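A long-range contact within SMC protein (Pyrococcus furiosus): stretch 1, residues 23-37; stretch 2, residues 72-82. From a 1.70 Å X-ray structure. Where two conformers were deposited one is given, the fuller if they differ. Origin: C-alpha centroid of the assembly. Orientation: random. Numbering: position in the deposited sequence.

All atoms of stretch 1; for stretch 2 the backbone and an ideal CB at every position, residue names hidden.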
# COMPACT_ATOMS: atom_id res chain seq x y z
N ARG A 23 13.73 -7.59 2.74
CA ARG A 23 15.09 -7.11 2.99
C ARG A 23 15.96 -7.15 1.73
O ARG A 23 17.18 -7.02 1.79
CB ARG A 23 15.75 -7.90 4.12
CG ARG A 23 17.03 -7.30 4.66
CD ARG A 23 17.66 -8.18 5.74
NE ARG A 23 17.02 -8.00 7.04
CZ ARG A 23 15.89 -8.59 7.41
NH1 ARG A 23 15.25 -9.40 6.58
NH2 ARG A 23 15.40 -8.37 8.62
N ALA A 24 15.31 -7.33 0.58
CA ALA A 24 16.02 -7.40 -0.70
C ALA A 24 16.77 -6.11 -1.01
O ALA A 24 17.73 -6.13 -1.78
CB ALA A 24 15.05 -7.72 -1.82
N ALA A 25 16.33 -5.00 -0.44
CA ALA A 25 16.99 -3.73 -0.67
C ALA A 25 18.47 -3.83 -0.29
O ALA A 25 19.32 -3.22 -0.94
CB ALA A 25 16.32 -2.61 0.11
N GLU A 26 18.75 -4.61 0.74
CA GLU A 26 20.12 -4.81 1.20
C GLU A 26 20.97 -5.57 0.18
O GLU A 26 22.13 -5.22 -0.05
CB GLU A 26 20.14 -5.53 2.55
CG GLU A 26 19.49 -4.74 3.67
CD GLU A 26 20.01 -3.32 3.74
OE1 GLU A 26 21.20 -3.13 4.07
OE2 GLU A 26 19.22 -2.38 3.46
N GLU A 27 20.39 -6.60 -0.43
CA GLU A 27 21.08 -7.37 -1.46
C GLU A 27 21.36 -6.54 -2.71
O GLU A 27 22.30 -6.83 -3.45
CB GLU A 27 20.27 -8.63 -1.82
CG GLU A 27 21.01 -9.95 -1.61
CD GLU A 27 21.64 -10.48 -2.89
OE1 GLU A 27 21.30 -9.99 -3.98
OE2 GLU A 27 22.48 -11.40 -2.80
N LEU A 28 20.56 -5.50 -2.94
CA LEU A 28 20.76 -4.62 -4.10
C LEU A 28 22.05 -3.80 -3.99
O LEU A 28 22.65 -3.45 -5.00
CB LEU A 28 19.58 -3.66 -4.29
CG LEU A 28 18.40 -4.09 -5.17
CD1 LEU A 28 17.38 -2.97 -5.27
CD2 LEU A 28 18.88 -4.52 -6.55
N LYS A 29 22.46 -3.48 -2.77
CA LYS A 29 23.67 -2.68 -2.57
C LYS A 29 24.93 -3.50 -2.84
O LYS A 29 26.05 -3.00 -2.68
CB LYS A 29 23.70 -2.06 -1.17
CG LYS A 29 22.62 -1.02 -0.93
CD LYS A 29 22.94 -0.15 0.28
CE LYS A 29 24.17 0.72 0.05
NZ LYS A 29 23.98 1.71 -1.06
N ARG A 30 24.75 -4.74 -3.25
CA ARG A 30 25.86 -5.62 -3.58
C ARG A 30 25.72 -6.12 -5.01
O ARG A 30 26.41 -7.04 -5.43
CB ARG A 30 25.93 -6.79 -2.60
CG ARG A 30 26.27 -6.39 -1.17
CD ARG A 30 27.69 -5.85 -1.07
NE ARG A 30 28.69 -6.87 -1.35
CZ ARG A 30 30.01 -6.68 -1.30
NH1 ARG A 30 30.49 -5.49 -0.96
NH2 ARG A 30 30.84 -7.67 -1.56
N SER A 31 24.82 -5.48 -5.75
CA SER A 31 24.62 -5.82 -7.15
C SER A 31 25.59 -5.05 -8.05
O SER A 31 25.77 -5.40 -9.21
CB SER A 31 23.19 -5.48 -7.56
OG SER A 31 22.98 -4.08 -7.48
N GLY A 32 26.19 -4.00 -7.51
CA GLY A 32 27.08 -3.15 -8.28
C GLY A 32 26.33 -2.12 -9.11
O GLY A 32 26.93 -1.31 -9.82
N ILE A 33 25.01 -2.15 -9.01
CA ILE A 33 24.19 -1.18 -9.71
C ILE A 33 24.29 0.16 -8.99
O ILE A 33 23.96 0.27 -7.81
CB ILE A 33 22.73 -1.63 -9.79
CG1 ILE A 33 22.63 -2.99 -10.49
CG2 ILE A 33 21.87 -0.58 -10.49
CD1 ILE A 33 21.22 -3.57 -10.56
N GLY A 34 24.76 1.19 -9.70
CA GLY A 34 24.89 2.50 -9.09
C GLY A 34 23.60 3.27 -9.14
O GLY A 34 22.68 2.91 -9.88
N GLY A 35 23.52 4.34 -8.36
CA GLY A 35 22.38 5.23 -8.42
C GLY A 35 21.22 4.79 -7.54
O GLY A 35 20.10 5.27 -7.70
N ILE A 36 21.50 3.87 -6.63
CA ILE A 36 20.52 3.42 -5.65
C ILE A 36 20.82 4.04 -4.29
O ILE A 36 21.87 3.79 -3.71
CB ILE A 36 20.51 1.90 -5.52
CG1 ILE A 36 20.28 1.25 -6.89
CG2 ILE A 36 19.45 1.46 -4.51
CD1 ILE A 36 20.31 -0.28 -6.86
N TYR A 37 19.89 4.85 -3.79
CA TYR A 37 20.14 5.61 -2.57
C TYR A 37 19.73 4.89 -1.29
O TYR A 37 20.37 5.05 -0.25
CB TYR A 37 19.52 7.01 -2.69
CG TYR A 37 20.05 7.76 -3.89
CD1 TYR A 37 21.32 8.33 -3.88
CD2 TYR A 37 19.29 7.89 -5.05
CE1 TYR A 37 21.81 9.01 -4.99
CE2 TYR A 37 19.77 8.57 -6.16
CZ TYR A 37 21.03 9.13 -6.12
OH TYR A 37 21.52 9.80 -7.22
N UNK A 72 16.12 4.11 -15.40
CA UNK A 72 17.05 3.12 -15.92
C UNK A 72 17.60 2.30 -14.76
O UNK A 72 17.74 1.09 -14.85
CB UNK A 72 18.18 3.79 -16.70
N UNK A 73 17.90 2.98 -13.65
CA UNK A 73 18.36 2.30 -12.45
C UNK A 73 17.28 1.34 -11.95
O UNK A 73 17.57 0.23 -11.53
CB UNK A 73 18.73 3.31 -11.36
N UNK A 74 16.03 1.78 -12.00
CA UNK A 74 14.92 0.93 -11.54
C UNK A 74 14.82 -0.32 -12.38
O UNK A 74 14.69 -1.42 -11.84
CB UNK A 74 13.59 1.69 -11.58
N UNK A 75 14.88 -0.18 -13.70
CA UNK A 75 14.76 -1.34 -14.56
C UNK A 75 15.94 -2.30 -14.39
O UNK A 75 15.75 -3.51 -14.41
CB UNK A 75 14.65 -0.90 -16.02
N UNK A 76 17.14 -1.78 -14.18
CA UNK A 76 18.28 -2.66 -13.93
C UNK A 76 18.09 -3.41 -12.62
O UNK A 76 18.35 -4.62 -12.53
CB UNK A 76 19.58 -1.86 -13.90
N UNK A 77 17.64 -2.70 -11.59
CA UNK A 77 17.44 -3.30 -10.28
C UNK A 77 16.35 -4.38 -10.33
O UNK A 77 16.46 -5.40 -9.67
CB UNK A 77 17.07 -2.22 -9.26
N UNK A 78 15.30 -4.13 -11.11
CA UNK A 78 14.24 -5.12 -11.27
C UNK A 78 14.74 -6.38 -11.98
O UNK A 78 14.34 -7.49 -11.64
CB UNK A 78 13.07 -4.51 -12.05
N UNK A 79 15.63 -6.22 -12.96
CA UNK A 79 16.22 -7.40 -13.60
C UNK A 79 17.02 -8.22 -12.60
O UNK A 79 16.98 -9.45 -12.63
CB UNK A 79 17.11 -6.99 -14.77
N UNK A 80 17.73 -7.54 -11.71
CA UNK A 80 18.56 -8.19 -10.72
C UNK A 80 17.68 -8.96 -9.73
O UNK A 80 17.96 -10.12 -9.39
CB UNK A 80 19.43 -7.16 -9.99
N UNK A 81 16.60 -8.32 -9.28
CA UNK A 81 15.65 -8.98 -8.38
C UNK A 81 15.12 -10.26 -9.00
O UNK A 81 14.98 -11.27 -8.32
CB UNK A 81 14.49 -8.04 -8.04
N UNK A 82 14.81 -10.20 -10.29
CA UNK A 82 14.24 -11.36 -10.98
C UNK A 82 15.27 -12.47 -11.11
O UNK A 82 14.97 -13.63 -10.83
CB UNK A 82 13.72 -10.96 -12.36

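Stretch 2 is helical throughout, with phi and psi near -65° and -41°. Positions 73, 76, 77, 80 and 81, one, three or four apart along one face, meet stretch 1, and the rest turn elsewhere.

Position 72 has nothing of stretch 1 within 5.5 Å of its ideal CB. Stretch 1 sets no preference. The residue is Leu-72.

Position 73 points toward stretch 1. Its ideal CB lies 4.2 Å from Gly-34 O and 5.1 Å from Ile-33 CG2. The space beside the glycines is small, and Ile-33 and Ile-36 make it apolar. Val, Ala or Ile would suit it. It is Val-73, chi1 t. Val-73 CG1 packs 3.6 Å from Ile-36 CG1 and 4.2 Å from Ile-33 CG2. Val-73 CG2 lies 3.6 Å from Gly-34 O.

Positions 74 and 75 have no atom of stretch 1 near their ideal CB atoms. Many residues would do. They are Ala-74 and Glu-75.

Position 76 points toward stretch 1, with its ideal CB 4.1 Å from Ile-33 CD1. Beyond Ile-33, stretch 1 offers no charged partner. A long chain with an aliphatic stem would suit, such as Lys, Arg, Met or Leu. It is Lys-76. Lys-76 CE lies 4.0 Å from Ile-33 CG2, so the stem packs against Ile-33.

Position 77 points sideways. Its ideal CB is already 4.0 Å from Leu-28 CD2 and 4.5 Å from both Ile-36 CD1 and Ile-33 CD1. With three apolar ends so close, a small residue such as Ala fits best. It is Ala-77. Ile-33 CD1 reaches the backbone, 3.8 Å from Ala-77 CA.

Position 78 points away and position 79 sideways, both without neighbours in stretch 1. Stretch 1 sets no preference at either. They are Ile-78 and Lys-79; the end of Lys-79 leads away.

Position 80 points toward stretch 1. Its ideal CB has Ile-33 CD1 at 4.1 Å, Leu-28 CD2 at 4.4 Å and Ser-31 CB at 4.8 Å. The carboxylate of Glu-27 lies farther out. A large apolar chain would fit, and one with a hydrogen-bond donor at its tip could also reach the acid. It is Tyr-80, chi1 t. Ser-31 CB sits over one ring face, 3.4 Å from the ring centroid of Tyr-80, in a CH-pi contact. Tyr-80 OH donates a hydrogen bond to Glu-27 OE1 at 3.0 Å.

Position 81 points sideways, but Ala-24 and Leu-28 are within a longer chain's reach. Leu, Met or Ile would suit. It is Leu-81; Leu-81 CD2 lies 4.1 Å from Ala-24 CB.

Position 82 has nothing of stretch 1 near its ideal CB, so many residues would do. It is Lys-82.

Stretch 2 (72-82) LVAEKAIKYLK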
# COMPACT_ATOMS: atom_id res chain seq x y z
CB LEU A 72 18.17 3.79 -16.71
CG LEU A 72 17.73 4.62 -17.92
CD1 LEU A 72 18.91 5.34 -18.55
CD2 LEU A 72 17.01 3.76 -18.95
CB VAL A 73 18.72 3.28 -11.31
CG1 VAL A 73 19.07 2.52 -10.03
CG2 VAL A 73 19.86 4.20 -11.74
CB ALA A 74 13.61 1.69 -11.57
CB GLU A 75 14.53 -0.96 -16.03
CG GLU A 75 13.21 -0.21 -16.25
CD GLU A 75 12.74 -0.23 -17.70
OE1 GLU A 75 12.14 0.77 -18.14
OE2 GLU A 75 12.95 -1.26 -18.38
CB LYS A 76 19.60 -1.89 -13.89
CG LYS A 76 20.11 -1.47 -15.26
CD LYS A 76 21.43 -0.71 -15.16
CE LYS A 76 22.45 -1.49 -14.33
NZ LYS A 76 23.77 -0.79 -14.26
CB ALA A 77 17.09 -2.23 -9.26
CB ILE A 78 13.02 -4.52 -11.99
CG1 ILE A 78 12.37 -3.46 -11.10
CG2 ILE A 78 12.01 -5.60 -12.38
CD1 ILE A 78 11.27 -2.66 -11.76
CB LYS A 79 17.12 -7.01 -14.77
CG LYS A 79 16.37 -6.59 -16.02
CD LYS A 79 17.33 -6.45 -17.20
CE LYS A 79 16.64 -5.80 -18.39
NZ LYS A 79 15.39 -6.51 -18.79
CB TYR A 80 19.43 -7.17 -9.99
CG TYR A 80 20.42 -7.77 -9.01
CD1 TYR A 80 21.71 -8.12 -9.41
CD2 TYR A 80 20.07 -7.99 -7.69
CE1 TYR A 80 22.61 -8.68 -8.52
CE2 TYR A 80 20.97 -8.54 -6.79
CZ TYR A 80 22.24 -8.88 -7.21
OH TYR A 80 23.14 -9.43 -6.31
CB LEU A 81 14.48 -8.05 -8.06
CG LEU A 81 14.73 -6.78 -7.25
CD1 LEU A 81 13.41 -6.06 -7.09
CD2 LEU A 81 15.36 -7.09 -5.89
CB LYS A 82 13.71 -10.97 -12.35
CG LYS A 82 12.44 -10.13 -12.31
CD LYS A 82 12.00 -9.74 -13.72
CE LYS A 82 10.70 -8.97 -13.69
NZ LYS A 82 10.34 -8.39 -15.02
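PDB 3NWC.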